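Local structure of glucose-6-phosphate 1-dehydrogenase (Mycobacterium avium, 4LGV) at residues F241-G246 and P307-D312; A247-V252 and P446-P451; F233-R238 and G298-Y303; L131-M136 and R414-L419; S139-I144 and V159-P164. The protein probably catalyses the NADP-dependent oxidation of glucose 6-phosphate to 6-phosphogluconolactone, the reaction that opens the pentose phosphate pathway. All coordinates share one frame; numbering follows the deposited sequence.

Interaction 1: F241-G246 and P307-D312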
# COMPACT_ATOMS: atom_id res chain seq x y z
N PHE A 241 -4.39 49.82 10.10
CA PHE A 241 -5.17 48.57 10.19
C PHE A 241 -4.27 47.34 10.19
O PHE A 241 -4.35 46.52 11.11
CB PHE A 241 -6.24 48.49 9.09
CG PHE A 241 -7.30 49.57 9.22
CD1 PHE A 241 -8.35 49.42 10.12
CD2 PHE A 241 -7.20 50.77 8.49
CE1 PHE A 241 -9.31 50.43 10.26
CE2 PHE A 241 -8.16 51.78 8.62
CZ PHE A 241 -9.22 51.61 9.51
N TYR A 242 -3.34 47.29 9.25
CA TYR A 242 -2.39 46.17 9.21
C TYR A 242 -1.56 46.05 10.49
O TYR A 242 -1.36 44.94 11.02
CB TYR A 242 -1.47 46.25 8.00
CG TYR A 242 -0.72 44.97 7.80
CD1 TYR A 242 0.50 44.76 8.42
CD2 TYR A 242 -1.26 43.93 7.05
CE1 TYR A 242 1.19 43.55 8.28
CE2 TYR A 242 -0.59 42.71 6.90
CZ TYR A 242 0.63 42.52 7.51
OH TYR A 242 1.35 41.37 7.36
N ASP A 243 -1.13 47.19 11.04
CA ASP A 243 -0.25 47.19 12.23
C ASP A 243 -0.90 46.57 13.47
O ASP A 243 -0.19 46.16 14.40
CB ASP A 243 0.21 48.60 12.58
CG ASP A 243 1.47 48.62 13.43
OD1 ASP A 243 2.36 47.74 13.22
OD2 ASP A 243 1.62 49.55 14.26
N ALA A 244 -2.23 46.54 13.49
CA ALA A 244 -2.98 45.89 14.57
C ALA A 244 -3.30 44.40 14.27
O ALA A 244 -3.86 43.71 15.11
CB ALA A 244 -4.29 46.65 14.80
N VAL A 245 -3.00 43.94 13.06
CA VAL A 245 -3.38 42.61 12.60
C VAL A 245 -2.15 41.71 12.49
O VAL A 245 -1.99 40.77 13.29
CB VAL A 245 -4.10 42.73 11.26
CG1 VAL A 245 -4.37 41.37 10.67
CG2 VAL A 245 -5.42 43.51 11.44
N GLY A 246 -1.27 41.99 11.52
CA GLY A 246 -0.05 41.21 11.35
C GLY A 246 -0.30 40.00 10.44
O GLY A 246 -1.42 39.56 10.27
N PRO A 307 2.78 55.22 6.68
CA PRO A 307 1.83 56.02 7.48
C PRO A 307 0.80 55.16 8.23
O PRO A 307 0.22 54.20 7.66
CB PRO A 307 1.16 56.95 6.43
CG PRO A 307 1.93 56.79 5.16
CD PRO A 307 2.71 55.50 5.23
N GLY A 308 0.60 55.48 9.51
CA GLY A 308 -0.26 54.70 10.42
C GLY A 308 0.48 53.65 11.23
O GLY A 308 -0.05 53.15 12.20
N VAL A 309 1.69 53.29 10.84
CA VAL A 309 2.46 52.29 11.58
C VAL A 309 3.31 52.98 12.66
O VAL A 309 4.02 53.93 12.37
CB VAL A 309 3.40 51.50 10.64
CG1 VAL A 309 4.19 50.46 11.42
CG2 VAL A 309 2.63 50.82 9.51
N ALA A 310 3.22 52.46 13.89
CA ALA A 310 4.00 52.97 15.01
C ALA A 310 5.50 52.78 14.79
O ALA A 310 5.94 51.73 14.28
CB ALA A 310 3.56 52.31 16.31
N LYS A 311 6.28 53.79 15.21
CA LYS A 311 7.71 53.87 14.91
C LYS A 311 8.46 52.70 15.56
O LYS A 311 9.48 52.23 15.05
CB LYS A 311 8.31 55.23 15.32
N ASP A 312 7.93 52.22 16.68
CA ASP A 312 8.50 51.07 17.41
C ASP A 312 7.66 49.76 17.25
O ASP A 312 7.74 48.88 18.08
CB ASP A 312 8.61 51.45 18.89
CG ASP A 312 7.26 51.81 19.50
OD1 ASP A 312 6.27 51.95 18.74
OD2 ASP A 312 7.20 51.96 20.75
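Asp243 reaches out from helix 239-243 to the backbone N-H of Ala310 and the CG1 methyl of Val309, so that a single carboxylate carries nearly the whole contact. Its polar part is one weak hydrogen bond: Ala310 N gives its proton to Asp243 OD2 across 3.3 Å, long but nearly straight at 166°. The other oxygen, OD1, is held more firmly from outside, by the hydroxyls of Ser313 and Tyr303. A chi1 of -159° sets CG roughly opposite the backbone nitrogen and carries the carboxylate off the helix to 307-312. In the fold, the loop between strands 295-300 and 318-323 lies against this short helix at the surface of the C-terminal domain; the carbonyl of Asp243 bonds to Thr315 farther along the same loop. The rest is van der Waals contact. Val309 crosses the aspartate at about a right angle and lays its CG1 over one face of the carboxylate, 3.7 Å from Asp243 OD1 and 3.9 Å from Asp243 CG. Ala310 adds its CB, 3.9 Å from Asp243 OD2. Gly308, with a positive phi of 94°, turns the chain just ahead of these two residues.

Interaction 2: A247-V252 and P446-P451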
# COMPACT_ATOMS: atom_id res chain seq x y z
N ALA A 247 0.79 39.46 9.89
CA ALA A 247 0.73 38.38 8.90
C ALA A 247 0.02 37.14 9.40
O ALA A 247 -0.84 36.59 8.73
CB ALA A 247 2.14 38.05 8.43
N VAL A 248 0.33 36.69 10.60
CA VAL A 248 -0.38 35.52 11.16
C VAL A 248 -1.90 35.68 11.10
O VAL A 248 -2.61 34.80 10.55
CB VAL A 248 0.06 35.19 12.58
CG1 VAL A 248 -0.77 34.07 13.18
CG2 VAL A 248 1.51 34.77 12.58
N ARG A 249 -2.42 36.79 11.62
CA ARG A 249 -3.88 36.98 11.62
C ARG A 249 -4.41 37.24 10.22
O ARG A 249 -5.55 36.92 9.91
CB ARG A 249 -4.28 38.15 12.50
CG ARG A 249 -4.07 37.92 14.00
CD ARG A 249 -4.60 39.11 14.77
NE ARG A 249 -4.37 39.00 16.20
CZ ARG A 249 -3.27 39.40 16.82
NH1 ARG A 249 -2.27 39.99 16.15
NH2 ARG A 249 -3.16 39.23 18.13
N ASP A 250 -3.58 37.86 9.39
CA ASP A 250 -4.00 38.31 8.08
C ASP A 250 -4.18 37.15 7.11
O ASP A 250 -5.17 37.09 6.43
CB ASP A 250 -2.99 39.32 7.52
CG ASP A 250 -3.46 39.97 6.26
OD1 ASP A 250 -4.66 40.31 6.18
OD2 ASP A 250 -2.63 40.16 5.33
N VAL A 251 -3.20 36.25 7.04
CA VAL A 251 -3.18 35.16 6.02
C VAL A 251 -3.11 33.73 6.55
O VAL A 251 -3.56 32.79 5.87
CB VAL A 251 -2.05 35.35 4.98
CG1 VAL A 251 -2.20 36.66 4.24
CG2 VAL A 251 -0.68 35.36 5.65
N VAL A 252 -2.57 33.54 7.74
CA VAL A 252 -2.35 32.19 8.24
C VAL A 252 -3.60 31.55 8.87
O VAL A 252 -4.00 30.45 8.47
CB VAL A 252 -1.17 32.13 9.23
CG1 VAL A 252 -0.99 30.72 9.78
CG2 VAL A 252 0.11 32.54 8.53
N PRO A 446 -0.88 30.33 20.49
CA PRO A 446 0.35 30.39 21.28
C PRO A 446 1.34 31.36 20.69
O PRO A 446 2.06 32.03 21.42
CB PRO A 446 0.89 28.97 21.23
CG PRO A 446 -0.32 28.13 21.09
CD PRO A 446 -1.27 28.93 20.21
N VAL A 447 1.34 31.45 19.37
CA VAL A 447 2.18 32.43 18.67
C VAL A 447 1.70 33.87 18.89
O VAL A 447 2.50 34.82 18.93
CB VAL A 447 2.24 32.07 17.17
CG1 VAL A 447 2.65 33.24 16.32
CG2 VAL A 447 3.21 30.93 16.98
N LEU A 448 0.39 34.06 19.04
CA LEU A 448 -0.13 35.39 19.36
C LEU A 448 0.23 35.80 20.77
O LEU A 448 0.50 36.96 21.04
CB LEU A 448 -1.66 35.43 19.21
CG LEU A 448 -2.25 34.99 17.85
CD1 LEU A 448 -3.77 35.10 17.89
CD2 LEU A 448 -1.67 35.80 16.68
N ASP A 449 0.17 34.83 21.69
CA ASP A 449 0.41 35.08 23.11
C ASP A 449 1.87 35.28 23.40
O ASP A 449 2.20 36.11 24.18
CB ASP A 449 -0.11 33.91 23.98
CG ASP A 449 -1.63 33.89 24.12
OD1 ASP A 449 -2.28 34.91 23.84
OD2 ASP A 449 -2.18 32.86 24.52
N LYS A 450 2.75 34.48 22.78
CA LYS A 450 4.19 34.57 23.05
C LYS A 450 4.92 34.75 21.74
O LYS A 450 5.60 33.83 21.28
CB LYS A 450 4.69 33.32 23.78
N PRO A 451 4.76 35.95 21.12
CA PRO A 451 5.38 36.20 19.83
C PRO A 451 6.90 36.21 19.96
O PRO A 451 7.42 36.77 20.93
CB PRO A 451 4.87 37.58 19.42
CG PRO A 451 4.41 38.24 20.67
CD PRO A 451 4.13 37.16 21.67
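Arg249 and Leu448 meet where one methyl group sits against one face of a guanidinium group, and the arginine can be followed outward to that point. Its CB leaves the helix across the line to the other segment, but with chi1 at -68° CG stands opposite the carbonyl carbon and comes within 4.2 Å of Leu448 CD2. From CG to NE the chain runs extended. NE is taken by the carbonyl of His167, and NH1 by that of Val245, one turn back. Chi4 of 88° then turns the guanidinium across its own chain, so that Leu448 CD2 lies over the centre of that face, 3.9 Å from Arg249 CZ. At the tip, Arg249 NH2 is 4.0 Å from Leu448 CD2. The bonds from NE and NH1 to two backbone carbonyls probably hold the rotation of the group. Val248 completes the contact: its CG1 packs on Leu448 CD2 at 4.0 Å and its CG2 on Val447 CG1 at 4.2 Å. This is helix-helix packing without a hydrogen bond across it. The start of helix 246-264, which includes a wider pi-type turn, lies against the last turn of helix 434-449, while Ala247, Val248 and Val252 touch strand 318-323.

Interaction 3: F233-R238 and G298-Y303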
# COMPACT_ATOMS: atom_id res chain seq x y z
N PHE A 233 4.84 43.05 -2.71
CA PHE A 233 4.48 44.44 -2.42
C PHE A 233 4.35 44.57 -0.90
O PHE A 233 4.21 43.56 -0.18
CB PHE A 233 3.18 44.88 -3.13
CG PHE A 233 2.05 43.86 -3.04
CD1 PHE A 233 1.19 43.85 -1.94
CD2 PHE A 233 1.84 42.92 -4.05
CE1 PHE A 233 0.16 42.94 -1.84
CE2 PHE A 233 0.82 42.00 -3.96
CZ PHE A 233 -0.04 42.00 -2.85
N GLY A 234 4.47 45.80 -0.43
CA GLY A 234 4.34 46.12 0.97
C GLY A 234 2.91 46.53 1.26
O GLY A 234 1.99 46.15 0.56
N ILE A 235 2.72 47.28 2.33
CA ILE A 235 1.42 47.80 2.72
C ILE A 235 1.21 49.17 2.06
O ILE A 235 1.83 50.16 2.45
CB ILE A 235 1.37 47.89 4.26
CG1 ILE A 235 1.45 46.48 4.84
CG2 ILE A 235 0.07 48.46 4.75
CD1 ILE A 235 2.82 46.13 5.33
N GLU A 236 0.35 49.21 1.04
CA GLU A 236 0.13 50.44 0.24
C GLU A 236 -0.80 51.42 0.97
O GLU A 236 -0.62 52.63 0.90
CB GLU A 236 -0.44 50.11 -1.16
N ASP A 237 -1.78 50.89 1.69
CA ASP A 237 -2.75 51.73 2.39
C ASP A 237 -3.17 51.03 3.66
O ASP A 237 -2.83 49.86 3.90
CB ASP A 237 -3.96 52.02 1.51
N ARG A 238 -3.88 51.76 4.51
CA ARG A 238 -4.45 51.16 5.69
C ARG A 238 -3.35 50.56 6.61
O ARG A 238 -3.55 49.51 7.27
CB ARG A 238 -5.46 50.09 5.26
N GLY A 298 9.06 38.12 11.01
CA GLY A 298 9.84 39.09 10.28
C GLY A 298 9.10 40.39 10.06
O GLY A 298 7.87 40.43 10.09
N GLN A 299 9.87 41.45 9.79
CA GLN A 299 9.34 42.76 9.49
C GLN A 299 10.24 43.43 8.48
O GLN A 299 11.46 43.55 8.70
CB GLN A 299 9.31 43.61 10.74
CG GLN A 299 8.44 44.84 10.64
CD GLN A 299 8.68 45.76 11.82
OE1 GLN A 299 9.65 46.53 11.82
NE2 GLN A 299 7.81 45.67 12.84
N TYR A 300 9.67 43.82 7.36
CA TYR A 300 10.49 44.35 6.31
C TYR A 300 11.01 45.78 6.67
O TYR A 300 10.31 46.57 7.31
CB TYR A 300 9.76 44.29 4.97
CG TYR A 300 8.63 45.27 4.73
CD1 TYR A 300 8.87 46.59 4.33
CD2 TYR A 300 7.30 44.83 4.76
CE1 TYR A 300 7.82 47.46 4.03
CE2 TYR A 300 6.24 45.68 4.47
CZ TYR A 300 6.50 47.00 4.11
OH TYR A 300 5.42 47.79 3.84
N ARG A 301 12.24 46.07 6.24
CA ARG A 301 12.89 47.37 6.48
C ARG A 301 12.13 48.43 5.69
O ARG A 301 11.93 48.30 4.46
CB ARG A 301 14.36 47.34 6.07
N GLY A 302 11.67 49.45 6.41
CA GLY A 302 10.79 50.47 5.82
C GLY A 302 9.35 50.40 6.31
O GLY A 302 8.58 51.33 6.10
N TYR A 303 8.98 49.28 6.92
CA TYR A 303 7.60 49.07 7.39
C TYR A 303 7.20 50.12 8.41
O TYR A 303 6.09 50.64 8.35
CB TYR A 303 7.44 47.67 7.99
CG TYR A 303 6.11 47.46 8.67
CD1 TYR A 303 4.92 47.42 7.95
CD2 TYR A 303 6.04 47.31 10.05
CE1 TYR A 303 3.70 47.24 8.58
CE2 TYR A 303 4.83 47.13 10.69
CZ TYR A 303 3.67 47.10 9.95
OH TYR A 303 2.48 46.91 10.60
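Tyr300 and Tyr303 close on Ile235 from two places in one short turn. The second segment enters on strand 295-300, where Gly298 pairs with Thr317 and Tyr318, and Gln299 with His455 and Tyr457. Tyr300 follows. Its chi1 of 73° wedges CG between the backbone nitrogen and the carbonyl carbon, and its ring reaches the loop 233-238. There Tyr300 OH accepts the N-H of Ile235 N at 3.1 Å, almost in line at 170°. Tyr300 OH also lies 3.5 Å from Gly234 CA, a close approach made possible by the lack of a side chain on that residue. Next comes a type II beta turn from Tyr300 to Tyr303, with Gly302 taking the positive phi of its third position; the bond from Tyr303 N to Tyr300 O, 3.0 Å, closes it. The turn brings Tyr303 back over the Tyr300 ring, with Tyr303 CB 3.9 Å above the ring centre. The CD1 methyl of Ile235 fits between the two rings at their edges, near both planes, 3.6 Å from Tyr300 CE2 and 3.5 Å from Tyr303 CE1. To place it there, Ile235 adopts a chi2 of 100°, away from a staggered value and consistent with slight strain. In the fold, strand 295-300 runs between strands 318-323 and 454-457. The loop 233-238 leads from strand 222-230 into helix 239-243, whose Tyr242 touches both Ile235 and Tyr303.

Interaction 4: L131-M136 and R414-L419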
# COMPACT_ATOMS: atom_id res chain seq x y z
N LEU A 131 -29.94 39.55 1.50
CA LEU A 131 -28.54 39.43 1.94
C LEU A 131 -28.12 40.74 2.53
O LEU A 131 -28.08 41.73 1.83
CB LEU A 131 -27.60 39.08 0.78
CG LEU A 131 -26.12 39.09 1.14
CD1 LEU A 131 -25.82 38.07 2.24
CD2 LEU A 131 -25.21 38.76 -0.04
N TYR A 132 -27.72 40.76 3.80
CA TYR A 132 -27.14 41.96 4.43
C TYR A 132 -25.65 41.85 4.42
O TYR A 132 -25.10 40.93 5.00
CB TYR A 132 -27.59 42.08 5.89
CG TYR A 132 -29.09 42.19 6.06
CD1 TYR A 132 -29.73 43.39 5.85
CD2 TYR A 132 -29.85 41.10 6.43
CE1 TYR A 132 -31.10 43.51 5.97
CE2 TYR A 132 -31.22 41.21 6.60
CZ TYR A 132 -31.85 42.41 6.35
OH TYR A 132 -33.20 42.53 6.50
N TYR A 133 -24.98 42.76 3.74
CA TYR A 133 -23.52 42.74 3.61
C TYR A 133 -22.92 43.87 4.41
O TYR A 133 -23.17 45.04 4.14
CB TYR A 133 -23.15 42.86 2.12
CG TYR A 133 -21.68 42.96 1.87
CD1 TYR A 133 -20.78 42.15 2.54
CD2 TYR A 133 -21.18 43.85 0.94
CE1 TYR A 133 -19.43 42.23 2.32
CE2 TYR A 133 -19.82 43.93 0.71
CZ TYR A 133 -18.95 43.11 1.39
OH TYR A 133 -17.58 43.18 1.19
N LEU A 134 -22.16 43.51 5.44
CA LEU A 134 -21.67 44.50 6.39
C LEU A 134 -20.22 44.85 6.14
O LEU A 134 -19.35 44.15 6.61
CB LEU A 134 -21.86 44.01 7.83
CG LEU A 134 -23.22 43.38 8.16
CD1 LEU A 134 -23.31 43.13 9.67
CD2 LEU A 134 -24.40 44.19 7.73
N GLU A 135 -19.98 45.94 5.42
CA GLU A 135 -18.61 46.42 5.24
C GLU A 135 -18.43 47.60 6.19
O GLU A 135 -18.27 48.72 5.79
CB GLU A 135 -18.25 46.78 3.80
CG GLU A 135 -19.40 47.19 2.90
CD GLU A 135 -18.93 47.44 1.49
OE1 GLU A 135 -17.81 46.98 1.14
OE2 GLU A 135 -19.64 48.13 0.76
N MET A 136 -18.43 47.28 7.46
CA MET A 136 -18.35 48.30 8.49
C MET A 136 -17.37 47.85 9.55
O MET A 136 -16.96 46.67 9.57
CB MET A 136 -19.74 48.60 9.04
CG MET A 136 -20.29 49.85 8.36
SD MET A 136 -21.93 50.14 8.94
CE MET A 136 -22.28 51.88 8.68
N ARG A 414 -11.30 39.91 -8.90
CA ARG A 414 -11.94 38.65 -9.29
C ARG A 414 -12.37 37.83 -8.10
O ARG A 414 -13.52 37.41 -8.01
CB ARG A 414 -11.00 37.87 -10.19
CG ARG A 414 -10.83 38.46 -11.59
CD ARG A 414 -9.85 37.61 -12.40
NE ARG A 414 -9.51 38.24 -13.66
CZ ARG A 414 -8.88 37.65 -14.68
NH1 ARG A 414 -8.51 36.35 -14.65
NH2 ARG A 414 -8.65 38.36 -15.77
N PRO A 415 -11.48 37.67 -7.15
CA PRO A 415 -11.90 37.01 -5.93
C PRO A 415 -13.01 37.70 -5.22
O PRO A 415 -13.93 37.05 -4.70
CB PRO A 415 -10.65 37.02 -5.04
CG PRO A 415 -9.55 37.67 -5.85
CD PRO A 415 -10.01 37.74 -7.26
N TYR A 416 -12.93 39.01 -5.17
CA TYR A 416 -13.93 39.76 -4.45
C TYR A 416 -15.32 39.62 -5.08
O TYR A 416 -16.28 39.30 -4.38
CB TYR A 416 -13.48 41.20 -4.38
CG TYR A 416 -14.39 41.99 -3.54
CD1 TYR A 416 -14.28 41.98 -2.16
CD2 TYR A 416 -15.42 42.69 -4.12
CE1 TYR A 416 -15.17 42.67 -1.36
CE2 TYR A 416 -16.32 43.41 -3.34
CZ TYR A 416 -16.19 43.40 -1.95
OH TYR A 416 -17.06 44.14 -1.19
N GLU A 417 -15.44 39.79 -6.38
CA GLU A 417 -16.74 39.58 -7.05
C GLU A 417 -17.25 38.13 -6.95
O GLU A 417 -18.45 37.88 -6.84
CB GLU A 417 -16.67 40.02 -8.52
CG GLU A 417 -15.74 39.21 -9.40
CD GLU A 417 -15.50 39.84 -10.78
OE1 GLU A 417 -16.11 40.85 -11.03
OE2 GLU A 417 -14.69 39.32 -11.60
N ARG A 418 -16.34 37.16 -7.03
CA ARG A 418 -16.72 35.77 -6.86
C ARG A 418 -17.37 35.53 -5.48
O ARG A 418 -18.37 34.84 -5.37
CB ARG A 418 -15.47 34.91 -7.00
CG ARG A 418 -15.68 33.43 -6.90
CD ARG A 418 -14.35 32.71 -6.96
NE ARG A 418 -14.56 31.28 -6.91
CZ ARG A 418 -13.70 30.39 -6.41
NH1 ARG A 418 -12.54 30.76 -5.86
NH2 ARG A 418 -14.00 29.11 -6.49
N LEU A 419 -16.80 36.10 -4.43
CA LEU A 419 -17.36 35.93 -3.08
C LEU A 419 -18.71 36.59 -2.93
O LEU A 419 -19.61 36.02 -2.30
CB LEU A 419 -16.42 36.53 -2.02
CG LEU A 419 -15.20 35.70 -1.74
CD1 LEU A 419 -14.22 36.48 -0.89
CD2 LEU A 419 -15.55 34.41 -1.04
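Tyr133 and Tyr416 approach from opposite directions, and their hydroxyls meet at 2.6 Å between Tyr133 OH and Tyr416 OH, a short hydrogen bond. Each oxygen lies at the edge of the other ring, close to its plane, so neither face is used in the encounter; Tyr416 OH is also 3.4 Å from Tyr133 CE2. In both residues CG stands opposite the backbone nitrogen (chi1 175° and -174°), and two long side chains thus span backbones whose nearest CA atoms, those of Tyr133 and Leu419, are 11.4 Å apart. Tyr133 belongs to strand 130-134, the fourth in the 3-2-1-4-5-6 order of the parallel sheet of the Rossmann-like, NAD-binding domain, while Tyr416 stands on helix 413-424 of the C-terminal domain. The pair therefore bridges the two domains in the interior of the protein. Glu135, just beyond the strand, comes in at about a right angle to Tyr416, its carboxylate plane 22° from that of the ring. Its OE1 stays 3.7 Å from Tyr416 OH, too long for a bond, and is instead joined to the hydroxyl of Thr47, which also bonds to Tyr416. Tyr133 has a further partner in the carboxylate of Glu162. His193 meets the Tyr416 ring edge to face.

Interaction 5: S139-I144 and V159-P164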
# COMPACT_ATOMS: atom_id res chain seq x y z
N SER A 139 -16.74 46.33 15.43
CA SER A 139 -17.49 46.67 16.67
C SER A 139 -18.96 46.94 16.39
O SER A 139 -19.79 46.84 17.27
CB SER A 139 -16.85 47.84 17.41
OG SER A 139 -16.80 49.01 16.63
N LEU A 140 -19.31 47.16 15.12
CA LEU A 140 -20.72 47.36 14.76
C LEU A 140 -21.48 46.16 14.21
O LEU A 140 -22.70 46.25 14.01
CB LEU A 140 -20.80 48.54 13.80
CG LEU A 140 -20.37 49.86 14.43
CD1 LEU A 140 -20.36 50.99 13.39
CD2 LEU A 140 -21.31 50.25 15.57
N PHE A 141 -20.83 45.01 14.02
CA PHE A 141 -21.53 43.83 13.47
C PHE A 141 -22.69 43.41 14.35
O PHE A 141 -23.82 43.13 13.88
CB PHE A 141 -20.56 42.65 13.27
CG PHE A 141 -19.51 42.88 12.21
CD1 PHE A 141 -19.69 43.80 11.21
CD2 PHE A 141 -18.35 42.13 12.21
CE1 PHE A 141 -18.73 43.99 10.23
CE2 PHE A 141 -17.38 42.31 11.23
CZ PHE A 141 -17.58 43.23 10.24
N ALA A 142 -22.40 43.25 15.63
CA ALA A 142 -23.40 42.71 16.55
C ALA A 142 -24.53 43.71 16.74
O ALA A 142 -25.69 43.34 16.65
CB ALA A 142 -22.76 42.34 17.87
N PRO A 143 -24.19 44.99 16.94
CA PRO A 143 -25.29 45.95 17.07
C PRO A 143 -26.22 46.00 15.87
O PRO A 143 -27.43 46.12 16.05
CB PRO A 143 -24.56 47.29 17.25
CG PRO A 143 -23.28 46.93 17.94
CD PRO A 143 -22.90 45.58 17.35
N ILE A 144 -25.68 45.90 14.65
CA ILE A 144 -26.49 45.91 13.45
C ILE A 144 -27.40 44.67 13.40
O ILE A 144 -28.60 44.75 13.13
CB ILE A 144 -25.60 45.94 12.19
CG1 ILE A 144 -24.93 47.30 12.06
CG2 ILE A 144 -26.43 45.66 10.94
CD1 ILE A 144 -23.80 47.36 11.07
N VAL A 159 -26.42 37.04 6.45
CA VAL A 159 -25.60 38.17 6.82
C VAL A 159 -24.15 37.83 6.48
O VAL A 159 -23.58 36.83 6.97
CB VAL A 159 -25.70 38.44 8.31
CG1 VAL A 159 -24.82 39.61 8.73
CG2 VAL A 159 -27.13 38.72 8.67
N ALA A 160 -23.55 38.68 5.64
CA ALA A 160 -22.16 38.51 5.27
C ALA A 160 -21.35 39.58 5.99
O ALA A 160 -21.61 40.78 5.83
CB ALA A 160 -22.02 38.64 3.79
N VAL A 161 -20.37 39.15 6.77
CA VAL A 161 -19.55 40.06 7.54
C VAL A 161 -18.15 40.17 7.00
O VAL A 161 -17.46 39.14 6.79
CB VAL A 161 -19.48 39.69 9.07
CG1 VAL A 161 -20.81 39.93 9.69
CG2 VAL A 161 -19.09 38.26 9.30
N GLU A 162 -17.69 41.41 6.79
CA GLU A 162 -16.31 41.60 6.32
C GLU A 162 -15.30 41.31 7.40
O GLU A 162 -15.50 41.64 8.53
CB GLU A 162 -16.07 43.05 5.83
CG GLU A 162 -16.36 43.21 4.35
CD GLU A 162 -15.45 42.36 3.51
OE1 GLU A 162 -15.81 42.01 2.38
OE2 GLU A 162 -14.36 42.02 3.98
N LYS A 163 -14.20 40.72 7.01
CA LYS A 163 -13.04 40.58 7.87
C LYS A 163 -12.59 41.94 8.45
O LYS A 163 -12.65 42.93 7.74
CB LYS A 163 -11.95 40.04 6.96
CG LYS A 163 -10.55 39.92 7.49
CD LYS A 163 -9.78 39.13 6.44
CE LYS A 163 -8.26 39.19 6.52
NZ LYS A 163 -7.72 38.07 5.69
N PRO A 164 -12.09 41.99 9.69
CA PRO A 164 -11.87 40.87 10.59
C PRO A 164 -13.13 40.52 11.37
O PRO A 164 -14.02 41.36 11.54
CB PRO A 164 -10.80 41.39 11.55
CG PRO A 164 -11.07 42.87 11.62
CD PRO A 164 -11.48 43.23 10.21
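Phe141, in the first turn of helix 141-150, comes nearest to strand 158-162 at Val161, with 7.3 Å between Phe141 CA and Val161 CA. Its side chain bridges that space. A chi1 of -66° places CG opposite the carbonyl carbon, and the ring is thereby laid on the valine: Val161 CB stands over one face in a CH-pi contact, 4.1 Å from the ring centroid and 15° off the normal, displaced toward the rim. Val161 CG1 reaches the inner end of the ring, 4.1 Å from Phe141 CG. The outer rim faces something quite different. Near the ring plane, Phe141 CZ lies 3.1 Å from Glu162 O, and Phe141 CE2 is 3.5 Å from Pro164 O. Helix and strand are the second and third elements of a beta-alpha-beta unit that begins with strand 130-134, as in a Rossmann fold; the residues Glu162-Lys163-Pro164, with a cis peptide before the proline, form the EKP signature of the family. The chemistry is thus split between face and edge: apolar carbon covers the pi cloud, while two carbonyl oxygens meet the slightly positive C-H rim, consistent with weak C-H...O attraction.

Interactions 1, 2 and 3 cluster in the C-terminal domain. Interactions 1 and 3, with centres 9 Å apart, are joined by the hydrogen bond between Asp243 and Tyr303; interaction 1 continues directly into interaction 2 as helix 239-243 gives way to helix 246-264. Interactions 4 and 5, with centres 12 Å apart, meet on neighbouring strands of the parallel sheet, where Tyr132 O and Ala160 N are 2.8 Å apart. Among the links between the domains are interaction 4 itself and the approach of Lys163 NZ to Asp250 O, 2.8 Å, between interactions 5 and 2. These two converge on the 162-164 signature, which in this family lines the cleft between the domains where substrate and cofactor probably meet.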